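Local coordinates for uncharacterized protein (PDB 4R1D) that is the calcium-binding alpha/beta hydrolase Tle4 of Pseudomonas aeruginosa, probably a lipase delivered by type VI secretion and blocked by its immunity partner Tli4, at residues A[150-153]-A[154-158]; A[544-547]-A[548-552]. One frame throughout, in Å; residues are numbered along the deposited sequence.

Contact 1. Residues A[150-153]-A[154-158]; sequences LMER and RLDNI. With CA (calcium ion), chain C.
Glu152 and Asp156, one helical turn apart, share a calcium ion near the C-terminal end of helix 141-155. They form an i, i+4 pair of acidic ligands. Glu152 binds with one oxygen, OE2, 2.4 Å from the calcium. Asp156 binds with both, OD1 at 2.5 Å and OD2 at 2.6 Å. The two carboxylate planes stand 81° apart. Glu152 has CG anti to the backbone N, and a bend at chi2 of 86° then turns its carboxylate to the metal. Its other oxygen, OE1, forms a salt bridge with Arg134 and accepts a hydrogen bond from Val204 N, which would hold the carboxylate in its rotation. Two waters, Phe202 O and Asp203 OD1 complete the site, so the ion ties this part of the helix to strand 201-206. The metal probably offsets the repulsion between the gathered carboxylates.

On another side of the helix, Arg153 and Arg154 run alongside each other and point the same way. Arg153 NH1 and Arg154 NH1 come within 3.3 Å, a close approach of like charges, with the guanidinium planes turned well out of parallel. Leu150 reaches Arg154 from the preceding turn. Its CD1 lies over one face of that guanidinium, toward the rim, and also touches Arg154 CG at 3.6 Å.

Regular helical bonds, such as Leu155 N to Met151 O, persist until Asp156, whose N makes weak bonds to Glu152 O and Arg153 O. The side chain of Asn157 then folds back toward the helix. Its ND2 donates to Arg153 O at 2.8 Å, nearly straight at 167°, in the carbonyl plane and on a lone pair.

Contact 2. Residues A[544-547]-A[548-552]; sequences AQWA and ALYGV
Trp546 and Tyr550 lie side by side, one turn apart, and point the same way from the helix. In both, the ring carbon CG points away from the backbone N and lies beside the carbonyl carbon. The first torsions match and both rings are turned near-perpendicular at chi2, so the planes end up close to parallel. They differ by 15°. The tyrosine ring is slid off the six-membered ring of the indole, so the two barely overlap. The touch is made by the outer corner of the indole: Trp546 CH2 comes to 3.3 Å from Tyr550 CD1. Tyr550 CB sits over the indole face, offset toward the rim of the six-membered ring. It makes a CH-pi contact, 3.9 Å from the centroid of that ring.

The pair belongs to the C-terminal helix 542-556, which packs beside the parallel sheet of the alpha/beta hydrolase fold. The backbone beneath is regular alpha helix: Tyr550 N donates to Trp546 O at 2.8 Å, and Gly551 N to Ala547 O at 3.0 Å. Ala547 O also lies near the plane of the Tyr550 ring, at its edge.

The polar ends of both rings are satisfied by loop carbonyls. Trp546 NE1 donates to Glu171 O, and Tyr550 OH bonds to Gly187 O. Trp167 meets the indole with its ring plane turned by about 60°. Further round the helix, Leu549 CB and CG both rest 3.6 Å from Gln545 O.

How the contacts relate
Contact 1 comes first along the chain, near the end of helix 141-155. Contact 2 follows nearly 400 residues later, on helix 542-556. Their centres are nevertheless about 12 Å apart, because the two helices pack against each other. Leu549 touches both Met151 and Leu155, its CD2 4.0 Å from Met151 CG. Leu150 meets Gln545 towards one end of this interface, and Leu155 meets Val552 towards the other. Both helices also touch the parallel sheet, contact 1 at edge strand 201-206 and contact 2 at strands 250-255 and 427-432. The calcium-binding part of helix 141-155 is thus joined to the C-terminal helix through a largely apolar seam.

Contact 1. Residues A[150-153]-A[154-158]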
loop_
_atom_site.group_PDB
_atom_site.type_symbol
_atom_site.label_atom_id
_atom_site.label_comp_id
_atom_site.label_asym_id
_atom_site.label_seq_id
_atom_site.Cartn_x
_atom_site.Cartn_y
_atom_site.Cartn_z
ATOM N N LEU A 150 16.703 -18.175 -0.491
ATOM C CA LEU A 150 18.174 -18.258 -0.581
ATOM C C LEU A 150 18.829 -18.090 0.785
ATOM O O LEU A 150 19.727 -18.850 1.164
ATOM C CB LEU A 150 18.705 -17.188 -1.538
ATOM C CG LEU A 150 20.235 -17.106 -1.607
ATOM C CD1 LEU A 150 20.791 -18.407 -2.163
ATOM C CD2 LEU A 150 20.676 -15.935 -2.474
ATOM N N MET A 151 18.410 -17.061 1.515
ATOM C CA MET A 151 18.945 -16.823 2.839
ATOM C C MET A 151 18.648 -18.019 3.736
ATOM O O MET A 151 19.479 -18.436 4.548
ATOM C CB MET A 151 18.357 -15.540 3.432
ATOM C CG MET A 151 18.816 -14.286 2.723
ATOM S SD MET A 151 18.373 -12.778 3.630
ATOM C CE MET A 151 16.558 -12.796 3.529
ATOM N N GLU A 152 17.453 -18.573 3.591
ATOM C CA GLU A 152 17.063 -19.705 4.432
ATOM C C GLU A 152 18.015 -20.882 4.207
ATOM O O GLU A 152 18.541 -21.459 5.165
ATOM C CB GLU A 152 15.622 -20.123 4.127
ATOM C CG GLU A 152 15.071 -21.202 5.051
ATOM C CD GLU A 152 14.477 -20.644 6.334
ATOM O OE1 GLU A 152 14.017 -19.490 6.349
ATOM O OE2 GLU A 152 14.462 -21.363 7.345
ATOM N N ARG A 153 18.239 -21.241 2.947
ATOM C CA ARG A 153 19.100 -22.391 2.662
ATOM C C ARG A 153 20.561 -22.096 2.962
ATOM O O ARG A 153 21.278 -22.945 3.504
ATOM C CB ARG A 153 18.930 -22.920 1.231
ATOM C CG ARG A 153 19.412 -22.060 0.081
ATOM C CD ARG A 153 19.201 -22.822 -1.248
ATOM N NE ARG A 153 19.771 -22.124 -2.395
ATOM C CZ ARG A 153 20.936 -22.432 -2.956
ATOM N NH1 ARG A 153 21.659 -23.447 -2.493
ATOM N NH2 ARG A 153 21.374 -21.727 -3.990
ATOM N N ARG A 154 21.004 -20.894 2.619
ATOM C CA ARG A 154 22.393 -20.524 2.909
ATOM C C ARG A 154 22.654 -20.532 4.414
ATOM O O ARG A 154 23.641 -21.100 4.879
ATOM C CB ARG A 154 22.735 -19.155 2.303
ATOM C CG ARG A 154 22.824 -19.151 0.761
ATOM C CD ARG A 154 24.235 -19.471 0.277
ATOM N NE ARG A 154 24.373 -19.285 -1.165
ATOM C CZ ARG A 154 24.353 -20.274 -2.052
ATOM N NH1 ARG A 154 24.216 -21.533 -1.646
ATOM N NH2 ARG A 154 24.482 -20.005 -3.349
ATOM N N LEU A 155 21.764 -19.927 5.187
ATOM C CA LEU A 155 22.001 -19.813 6.630
ATOM C C LEU A 155 21.805 -21.138 7.372
ATOM O O LEU A 155 22.301 -21.312 8.491
ATOM C CB LEU A 155 21.156 -18.691 7.243
ATOM C CG LEU A 155 21.504 -17.287 6.723
ATOM C CD1 LEU A 155 20.413 -16.279 7.079
ATOM C CD2 LEU A 155 22.863 -16.821 7.255
ATOM N N ASP A 156 21.086 -22.062 6.740
ATOM C CA ASP A 156 20.865 -23.402 7.280
ATOM C C ASP A 156 22.006 -24.340 6.890
ATOM O O ASP A 156 22.045 -25.497 7.311
ATOM C CB ASP A 156 19.544 -23.987 6.756
ATOM C CG ASP A 156 18.326 -23.410 7.452
ATOM O OD1 ASP A 156 18.509 -22.676 8.449
ATOM O OD2 ASP A 156 17.176 -23.693 7.008
ATOM N N ASN A 157 22.935 -23.839 6.083
ATOM C CA ASN A 157 24.021 -24.656 5.564
ATOM C C ASN A 157 25.362 -23.924 5.545
ATOM O O ASN A 157 25.940 -23.737 4.482
ATOM C CB ASN A 157 23.672 -25.145 4.158
ATOM C CG ASN A 157 22.531 -26.151 4.165
ATOM O OD1 ASN A 157 22.737 -27.335 4.453
ATOM N ND2 ASN A 157 21.315 -25.684 3.874
ATOM N N ILE A 158 25.848 -23.525 6.719
ATOM C CA ILE A 158 27.112 -22.784 6.797
ATOM C C ILE A 158 28.288 -23.726 7.014
ATOM O O ILE A 158 29.266 -23.708 6.260
ATOM C CB ILE A 158 27.094 -21.720 7.921
ATOM C CG1 ILE A 158 25.819 -20.882 7.837
ATOM C CG2 ILE A 158 28.334 -20.823 7.833
ATOM C CD1 ILE A 158 25.750 -19.719 8.840
HETATM CA CA CA C . 16.060 -22.317 8.894
HETATM O O HOH W 1 14.231 -24.099 8.573
HETATM O O HOH W 2 16.689 -23.964 10.856
#

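Contact 2. Residues A[544-547]-A[548-552]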
loop_
_atom_site.group_PDB
_atom_site.type_symbol
_atom_site.label_atom_id
_atom_site.label_comp_id
_atom_site.label_asym_id
_atom_site.label_seq_id
_atom_site.Cartn_x
_atom_site.Cartn_y
_atom_site.Cartn_z
ATOM N N ALA A 544 23.254 -7.822 -4.143
ATOM C CA ALA A 544 22.316 -7.517 -3.062
ATOM C C ALA A 544 22.258 -8.696 -2.112
ATOM O O ALA A 544 22.214 -8.518 -0.893
ATOM C CB ALA A 544 20.921 -7.207 -3.613
ATOM N N GLN A 545 22.239 -9.900 -2.683
ATOM C CA GLN A 545 22.220 -11.145 -1.914
ATOM C C GLN A 545 23.487 -11.287 -1.074
ATOM O O GLN A 545 23.428 -11.640 0.107
ATOM C CB GLN A 545 22.058 -12.346 -2.861
ATOM C CG GLN A 545 20.733 -12.287 -3.653
ATOM C CD GLN A 545 20.621 -13.324 -4.751
ATOM O OE1 GLN A 545 21.591 -13.998 -5.090
ATOM N NE2 GLN A 545 19.421 -13.450 -5.324
ATOM N N TRP A 546 24.626 -11.014 -1.699
ATOM C CA TRP A 546 25.917 -11.066 -1.004
ATOM C C TRP A 546 25.894 -10.102 0.167
ATOM O O TRP A 546 26.239 -10.458 1.281
ATOM C CB TRP A 546 27.062 -10.672 -1.951
ATOM C CG TRP A 546 28.423 -10.974 -1.370
ATOM C CD1 TRP A 546 29.163 -12.104 -1.581
ATOM C CD2 TRP A 546 29.189 -10.157 -0.465
ATOM N NE1 TRP A 546 30.342 -12.036 -0.877
ATOM C CE2 TRP A 546 30.378 -10.855 -0.179
ATOM C CE3 TRP A 546 28.985 -8.899 0.124
ATOM C CZ2 TRP A 546 31.355 -10.345 0.677
ATOM C CZ3 TRP A 546 29.953 -8.397 0.973
ATOM C CH2 TRP A 546 31.132 -9.115 1.233
ATOM N N ALA A 547 25.500 -8.859 -0.093
ATOM C CA ALA A 547 25.502 -7.856 0.964
ATOM C C ALA A 547 24.557 -8.188 2.128
ATOM O O ALA A 547 24.843 -7.854 3.274
ATOM C CB ALA A 547 25.196 -6.460 0.393
ATOM N N ALA A 548 23.429 -8.824 1.825
ATOM C CA ALA A 548 22.499 -9.252 2.867
ATOM C C ALA A 548 23.096 -10.365 3.732
ATOM O O ALA A 548 23.098 -10.283 4.960
ATOM C CB ALA A 548 21.186 -9.709 2.255
ATOM N N LEU A 549 23.606 -11.409 3.090
ATOM C CA LEU A 549 24.175 -12.516 3.847
ATOM C C LEU A 549 25.408 -12.072 4.631
ATOM O O LEU A 549 25.609 -12.477 5.774
ATOM C CB LEU A 549 24.492 -13.685 2.919
ATOM C CG LEU A 549 23.228 -14.376 2.394
ATOM C CD1 LEU A 549 23.561 -15.192 1.181
ATOM C CD2 LEU A 549 22.597 -15.237 3.504
ATOM N N TYR A 550 26.231 -11.231 4.012
ATOM C CA TYR A 550 27.384 -10.656 4.693
ATOM C C TYR A 550 26.945 -9.906 5.954
ATOM O O TYR A 550 27.510 -10.097 7.028
ATOM C CB TYR A 550 28.128 -9.699 3.751
ATOM C CG TYR A 550 29.232 -8.930 4.410
ATOM C CD1 TYR A 550 30.522 -9.446 4.472
ATOM C CD2 TYR A 550 28.999 -7.670 4.958
ATOM C CE1 TYR A 550 31.554 -8.731 5.072
ATOM C CE2 TYR A 550 30.030 -6.949 5.566
ATOM C CZ TYR A 550 31.297 -7.488 5.617
ATOM O OH TYR A 550 32.307 -6.787 6.221
ATOM N N GLY A 551 25.932 -9.052 5.825
ATOM C CA GLY A 551 25.416 -8.336 6.975
ATOM C C GLY A 551 24.960 -9.275 8.090
ATOM O O GLY A 551 25.265 -9.072 9.266
ATOM N N VAL A 552 24.236 -10.323 7.719
ATOM C CA VAL A 552 23.706 -11.245 8.723
ATOM C C VAL A 552 24.833 -11.924 9.497
ATOM O O VAL A 552 24.783 -12.023 10.736
ATOM C CB VAL A 552 22.782 -12.281 8.091
ATOM C CG1 VAL A 552 22.455 -13.409 9.084
ATOM C CG2 VAL A 552 21.507 -11.590 7.601
#